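Local coordinates for cell wall binding protein cwp8 (Peptoclostridium difficile, PDB 5J6Q) that probably attaches to the bacterial cell wall through its three CWB2 modules, as a protein associated with the S-layer, at residues E427-Q439 against N497-Y510. Numbering follows the deposited sequence.
Sequences EADAMSISARAAQ and NRKDTNAKVINKYY. With SO4 (sulfate ion), chain C.
Two CWB2 modules of the toprim-like fold meet here helix against helix: 427-439, which follows strand 418-423, runs alongside helix 498-509 of the next module, and S432 and N502 approach to 5.3 Å between CA atoms. Between these two, N502 ND2 donates to S432 OG (2.9 Å, 150° at the hydrogen), with the hydroxyl slightly out of the amide plane. CG of N502 stands anti to the backbone N (chi1 -174°), which turns the amide across to S432; its OD1 and ND2 also bond L549 N and I547 O, tying the contact to strand 547-549. Water 1 accepts from S432 OG and donates to A428 O and R498 O, bridging the two segments through a hydroxyl and two carbonyls.

At one end, A428 CB sits over the centre of the R498 guanidinium, 3.3 Å from CZ. The edge of that group faces a sulfate, probably from the crystallisation liquor: NE bonds O3 and NH2 bonds O4, both nearly straight, while NH1 reaches D521 O and N527 OD1. R498 N also donates to O3, 2.7 Å away.

Toward the other end, I433 CD1 meets Y509 CE1 at 3.5 Å. R436 has CG anti to its backbone N (chi1 164°), which sets CG 4.1 Å over the Y509 ring centroid in a CH-pi contact; the bend at chi2 then carries CD and the guanidinium along the ring to CD2. Beside it, Y510 OH is linked through water 2 to S432 O and R436 N, and through water 3 to Q439 NE2.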
loop_
_atom_site.group_PDB
_atom_site.type_symbol
_atom_site.label_atom_id
_atom_site.label_comp_id
_atom_site.label_asym_id
_atom_site.label_seq_id
_atom_site.Cartn_x
_atom_site.Cartn_y
_atom_site.Cartn_z
ATOM N N GLU A 427 -33.558 14.376 -3.349
ATOM C CA GLU A 427 -32.170 14.236 -3.863
ATOM C C GLU A 427 -31.503 12.834 -3.653
ATOM O O GLU A 427 -30.748 12.418 -4.490
ATOM C CB GLU A 427 -31.268 15.311 -3.292
ATOM C CG GLU A 427 -31.041 15.218 -1.805
ATOM C CD GLU A 427 -31.467 16.483 -1.091
ATOM O OE1 GLU A 427 -31.510 17.546 -1.751
ATOM O OE2 GLU A 427 -31.775 16.407 0.127
ATOM N N ALA A 428 -31.785 12.156 -2.581
ATOM C CA ALA A 428 -31.222 10.865 -2.348
ATOM C C ALA A 428 -31.770 9.834 -3.390
ATOM O O ALA A 428 -31.045 8.889 -3.602
ATOM C CB ALA A 428 -31.595 10.424 -0.974
ATOM N N ASP A 429 -33.049 10.013 -3.971
ATOM C CA ASP A 429 -33.598 9.113 -5.019
ATOM C C ASP A 429 -33.092 9.544 -6.354
ATOM O O ASP A 429 -32.879 8.711 -7.256
ATOM C CB ASP A 429 -35.144 9.150 -5.146
ATOM C CG ASP A 429 -35.849 8.436 -4.043
ATOM O OD1 ASP A 429 -35.198 7.576 -3.346
ATOM O OD2 ASP A 429 -37.031 8.697 -3.853
ATOM N N ALA A 430 -32.968 10.856 -6.505
ATOM C CA ALA A 430 -32.572 11.483 -7.750
ATOM C C ALA A 430 -31.170 11.184 -8.155
ATOM O O ALA A 430 -30.978 10.824 -9.310
ATOM C CB ALA A 430 -32.768 12.977 -7.637
ATOM N N MET A 431 -30.176 11.329 -7.234
ATOM C CA MET A 431 -28.770 11.059 -7.457
ATOM C C MET A 431 -28.504 9.738 -8.164
ATOM O O MET A 431 -27.507 9.591 -8.810
ATOM C CB MET A 431 -28.122 10.944 -6.118
ATOM C CG MET A 431 -26.712 10.929 -6.217
ATOM S SD MET A 431 -26.148 12.611 -6.660
ATOM C CE MET A 431 -26.880 13.524 -5.307
ATOM N N SER A 432 -29.373 8.799 -7.989
ATOM C CA SER A 432 -29.286 7.501 -8.602
ATOM C C SER A 432 -29.420 7.524 -10.169
ATOM O O SER A 432 -28.916 6.619 -10.882
ATOM C CB SER A 432 -30.378 6.657 -7.948
ATOM O OG SER A 432 -29.929 6.040 -6.748
ATOM N N ILE A 433 -30.057 8.573 -10.705
ATOM C CA ILE A 433 -30.273 8.701 -12.159
ATOM C C ILE A 433 -29.331 9.726 -12.771
ATOM O O ILE A 433 -29.351 9.872 -13.975
ATOM C CB ILE A 433 -31.807 9.055 -12.306
ATOM C CG1 ILE A 433 -32.325 8.665 -13.696
ATOM C CG2 ILE A 433 -32.027 10.565 -12.070
ATOM C CD1 ILE A 433 -32.008 7.219 -14.146
ATOM N N SER A 434 -28.465 10.453 -11.977
ATOM C CA SER A 434 -27.529 11.401 -12.584
ATOM C C SER A 434 -26.607 10.781 -13.647
ATOM O O SER A 434 -26.503 11.388 -14.686
ATOM C CB SER A 434 -26.677 12.077 -11.502
ATOM O OG SER A 434 -27.529 12.977 -10.792
ATOM N N ALA A 435 -25.968 9.614 -13.416
ATOM C CA ALA A 435 -25.049 9.103 -14.435
ATOM C C ALA A 435 -25.827 8.836 -15.738
ATOM O O ALA A 435 -25.390 9.232 -16.765
ATOM C CB ALA A 435 -24.401 7.798 -13.963
ATOM N N ARG A 436 -26.976 8.144 -15.633
ATOM C CA ARG A 436 -27.767 7.759 -16.798
ATOM C C ARG A 436 -28.169 8.989 -17.557
ATOM O O ARG A 436 -28.024 8.979 -18.798
ATOM C CB ARG A 436 -28.976 6.944 -16.334
ATOM C CG ARG A 436 -30.044 6.827 -17.369
ATOM C CD ARG A 436 -29.483 5.908 -18.468
ATOM N NE ARG A 436 -30.435 5.720 -19.542
ATOM C CZ ARG A 436 -30.398 4.688 -20.392
ATOM N NH1 ARG A 436 -31.308 4.594 -21.352
ATOM N NH2 ARG A 436 -29.449 3.744 -20.287
ATOM N N ALA A 437 -28.616 10.057 -16.838
ATOM C CA ALA A 437 -29.007 11.264 -17.519
ATOM C C ALA A 437 -27.808 11.940 -18.153
ATOM O O ALA A 437 -27.920 12.360 -19.322
ATOM C CB ALA A 437 -29.666 12.226 -16.588
ATOM N N ALA A 438 -26.662 12.041 -17.411
ATOM C CA ALA A 438 -25.470 12.655 -17.955
ATOM C C ALA A 438 -25.069 11.875 -19.204
ATOM O O ALA A 438 -24.553 12.452 -20.136
ATOM C CB ALA A 438 -24.308 12.616 -16.974
ATOM N N GLN A 439 -25.279 10.589 -19.182
ATOM C CA GLN A 439 -24.865 9.719 -20.282
ATOM C C GLN A 439 -25.766 9.913 -21.565
ATOM O O GLN A 439 -25.431 9.372 -22.611
ATOM C CB GLN A 439 -24.966 8.269 -19.827
ATOM C CG GLN A 439 -24.392 7.322 -20.867
ATOM C CD GLN A 439 -24.659 5.880 -20.606
ATOM O OE1 GLN A 439 -24.838 5.068 -21.543
ATOM N NE2 GLN A 439 -24.670 5.480 -19.371
ATOM N N ASN A 497 -37.154 3.071 -0.024
ATOM C CA ASN A 497 -36.090 3.970 0.463
ATOM C C ASN A 497 -35.095 4.179 -0.666
ATOM O O ASN A 497 -35.229 3.603 -1.761
ATOM C CB ASN A 497 -35.426 3.410 1.741
ATOM C CG ASN A 497 -34.829 2.056 1.553
ATOM O OD1 ASN A 497 -33.981 1.880 0.614
ATOM N ND2 ASN A 497 -35.293 0.998 2.273
ATOM N N ARG A 498 -34.119 5.010 -0.411
ATOM C CA ARG A 498 -33.153 5.401 -1.406
ATOM C C ARG A 498 -32.252 4.237 -1.942
ATOM O O ARG A 498 -31.778 4.354 -3.069
ATOM C CB ARG A 498 -32.234 6.525 -0.806
ATOM C CG ARG A 498 -31.162 5.945 0.110
ATOM C CD ARG A 498 -30.491 7.048 0.920
ATOM N NE ARG A 498 -31.478 7.923 1.599
ATOM C CZ ARG A 498 -31.207 9.149 2.065
ATOM N NH1 ARG A 498 -30.006 9.677 1.903
ATOM N NH2 ARG A 498 -32.121 9.824 2.742
ATOM N N LYS A 499 -32.023 3.167 -1.133
ATOM C CA LYS A 499 -31.218 2.061 -1.536
ATOM C C LYS A 499 -32.133 1.197 -2.514
ATOM O O LYS A 499 -31.603 0.716 -3.540
ATOM C CB LYS A 499 -30.675 1.211 -0.387
ATOM C CG LYS A 499 -29.691 2.018 0.447
ATOM C CD LYS A 499 -29.362 1.389 1.707
ATOM C CE LYS A 499 -28.272 0.394 1.451
ATOM N NZ LYS A 499 -27.032 1.058 1.078
ATOM N N ASP A 500 -33.421 1.045 -2.211
ATOM C CA ASP A 500 -34.325 0.362 -3.136
ATOM C C ASP A 500 -34.470 1.162 -4.416
ATOM O O ASP A 500 -34.486 0.583 -5.468
ATOM C CB ASP A 500 -35.677 0.096 -2.533
ATOM C CG ASP A 500 -35.573 -0.715 -1.301
ATOM O OD1 ASP A 500 -34.652 -1.637 -1.253
ATOM O OD2 ASP A 500 -36.334 -0.408 -0.330
ATOM N N THR A 501 -34.558 2.474 -4.361
ATOM C CA THR A 501 -34.569 3.229 -5.645
ATOM C C THR A 501 -33.288 3.016 -6.456
ATOM O O THR A 501 -33.330 2.867 -7.702
ATOM C CB THR A 501 -34.703 4.694 -5.339
ATOM O OG1 THR A 501 -35.932 4.870 -4.585
ATOM C CG2 THR A 501 -34.648 5.582 -6.577
ATOM N N ASN A 502 -32.131 3.091 -5.771
ATOM C CA ASN A 502 -30.857 2.899 -6.449
ATOM C C ASN A 502 -30.905 1.536 -7.083
ATOM O O ASN A 502 -30.557 1.460 -8.290
ATOM C CB ASN A 502 -29.695 2.990 -5.502
ATOM C CG ASN A 502 -28.351 2.944 -6.095
ATOM O OD1 ASN A 502 -27.528 2.029 -5.712
ATOM N ND2 ASN A 502 -28.011 3.865 -6.939
ATOM N N ALA A 503 -31.327 0.458 -6.334
ATOM C CA ALA A 503 -31.431 -0.865 -6.975
ATOM C C ALA A 503 -32.346 -0.817 -8.205
ATOM O O ALA A 503 -31.963 -1.412 -9.229
ATOM C CB ALA A 503 -31.950 -1.988 -6.006
ATOM N N LYS A 504 -33.568 -0.140 -8.166
ATOM C CA LYS A 504 -34.397 -0.105 -9.442
ATOM C C LYS A 504 -33.756 0.599 -10.616
ATOM O O LYS A 504 -33.920 0.124 -11.761
ATOM C CB LYS A 504 -35.791 0.496 -9.163
ATOM C CG LYS A 504 -36.553 -0.472 -8.237
ATOM C CD LYS A 504 -37.812 0.123 -7.568
ATOM C CE LYS A 504 -38.897 -0.970 -7.462
ATOM N NZ LYS A 504 -40.253 -0.313 -7.403
ATOM N N VAL A 505 -32.993 1.738 -10.395
ATOM C CA VAL A 505 -32.314 2.386 -11.529
ATOM C C VAL A 505 -31.279 1.404 -12.143
ATOM O O VAL A 505 -31.173 1.274 -13.403
ATOM C CB VAL A 505 -31.604 3.648 -10.951
ATOM C CG1 VAL A 505 -30.629 4.302 -11.991
ATOM C CG2 VAL A 505 -32.654 4.663 -10.599
ATOM N N ILE A 506 -30.495 0.744 -11.250
ATOM C CA ILE A 506 -29.482 -0.187 -11.713
ATOM C C ILE A 506 -30.175 -1.348 -12.481
ATOM O O ILE A 506 -29.715 -1.740 -13.567
ATOM C CB ILE A 506 -28.590 -0.735 -10.557
ATOM C CG1 ILE A 506 -27.586 0.328 -9.983
ATOM C CG2 ILE A 506 -27.790 -1.910 -11.155
ATOM C CD1 ILE A 506 -27.228 0.115 -8.427
ATOM N N ASN A 507 -31.327 -1.861 -11.960
ATOM C CA ASN A 507 -31.960 -3.017 -12.651
ATOM C C ASN A 507 -32.466 -2.614 -14.034
ATOM O O ASN A 507 -32.446 -3.390 -14.969
ATOM C CB ASN A 507 -33.122 -3.507 -11.847
ATOM C CG ASN A 507 -33.869 -4.758 -12.343
ATOM O OD1 ASN A 507 -33.302 -5.841 -12.598
ATOM N ND2 ASN A 507 -35.166 -4.712 -12.417
ATOM N N LYS A 508 -32.906 -1.412 -14.145
ATOM C CA LYS A 508 -33.472 -0.990 -15.397
ATOM C C LYS A 508 -32.481 -0.577 -16.455
ATOM O O LYS A 508 -32.662 -0.927 -17.614
ATOM C CB LYS A 508 -34.429 0.175 -15.173
ATOM C CG LYS A 508 -35.067 0.589 -16.528
ATOM C CD LYS A 508 -36.253 1.679 -16.310
ATOM C CE LYS A 508 -36.699 2.120 -17.694
ATOM N NZ LYS A 508 -38.158 1.992 -17.842
ATOM N N TYR A 509 -31.425 0.104 -16.088
ATOM C CA TYR A 509 -30.580 0.590 -17.130
ATOM C C TYR A 509 -29.204 0.014 -17.311
ATOM O O TYR A 509 -28.571 0.481 -18.266
ATOM C CB TYR A 509 -30.322 2.057 -16.837
ATOM C CG TYR A 509 -31.582 2.900 -16.911
ATOM C CD1 TYR A 509 -32.074 3.543 -15.782
ATOM C CD2 TYR A 509 -32.236 3.109 -18.115
ATOM C CE1 TYR A 509 -33.178 4.389 -15.850
ATOM C CE2 TYR A 509 -33.332 3.974 -18.207
ATOM C CZ TYR A 509 -33.790 4.612 -17.075
ATOM O OH TYR A 509 -34.819 5.497 -17.155
ATOM N N TYR A 510 -28.729 -0.941 -16.464
ATOM C CA TYR A 510 -27.320 -1.194 -16.591
ATOM C C TYR A 510 -26.923 -2.583 -16.897
ATOM O O TYR A 510 -25.766 -2.919 -16.669
ATOM C CB TYR A 510 -26.626 -0.715 -15.290
ATOM C CG TYR A 510 -26.542 0.803 -15.266
ATOM C CD1 TYR A 510 -27.424 1.554 -14.503
ATOM C CD2 TYR A 510 -25.580 1.468 -16.022
ATOM C CE1 TYR A 510 -27.345 2.950 -14.503
ATOM C CE2 TYR A 510 -25.495 2.843 -16.034
ATOM C CZ TYR A 510 -26.398 3.595 -15.254
ATOM O OH TYR A 510 -26.317 4.963 -15.264
HETATM S S SO4 C . -35.032 7.184 2.778
HETATM O O1 SO4 C . -34.873 6.148 3.738
HETATM O O2 SO4 C . -36.343 7.295 2.457
HETATM O O3 SO4 C . -34.208 6.908 1.562
HETATM O O4 SO4 C . -34.587 8.431 3.384
HETATM O O HOH W 1 -31.486 6.428 -4.728
HETATM O O HOH W 2 -27.706 6.720 -13.243
HETATM O O HOH W 3 -24.099 6.053 -16.457
#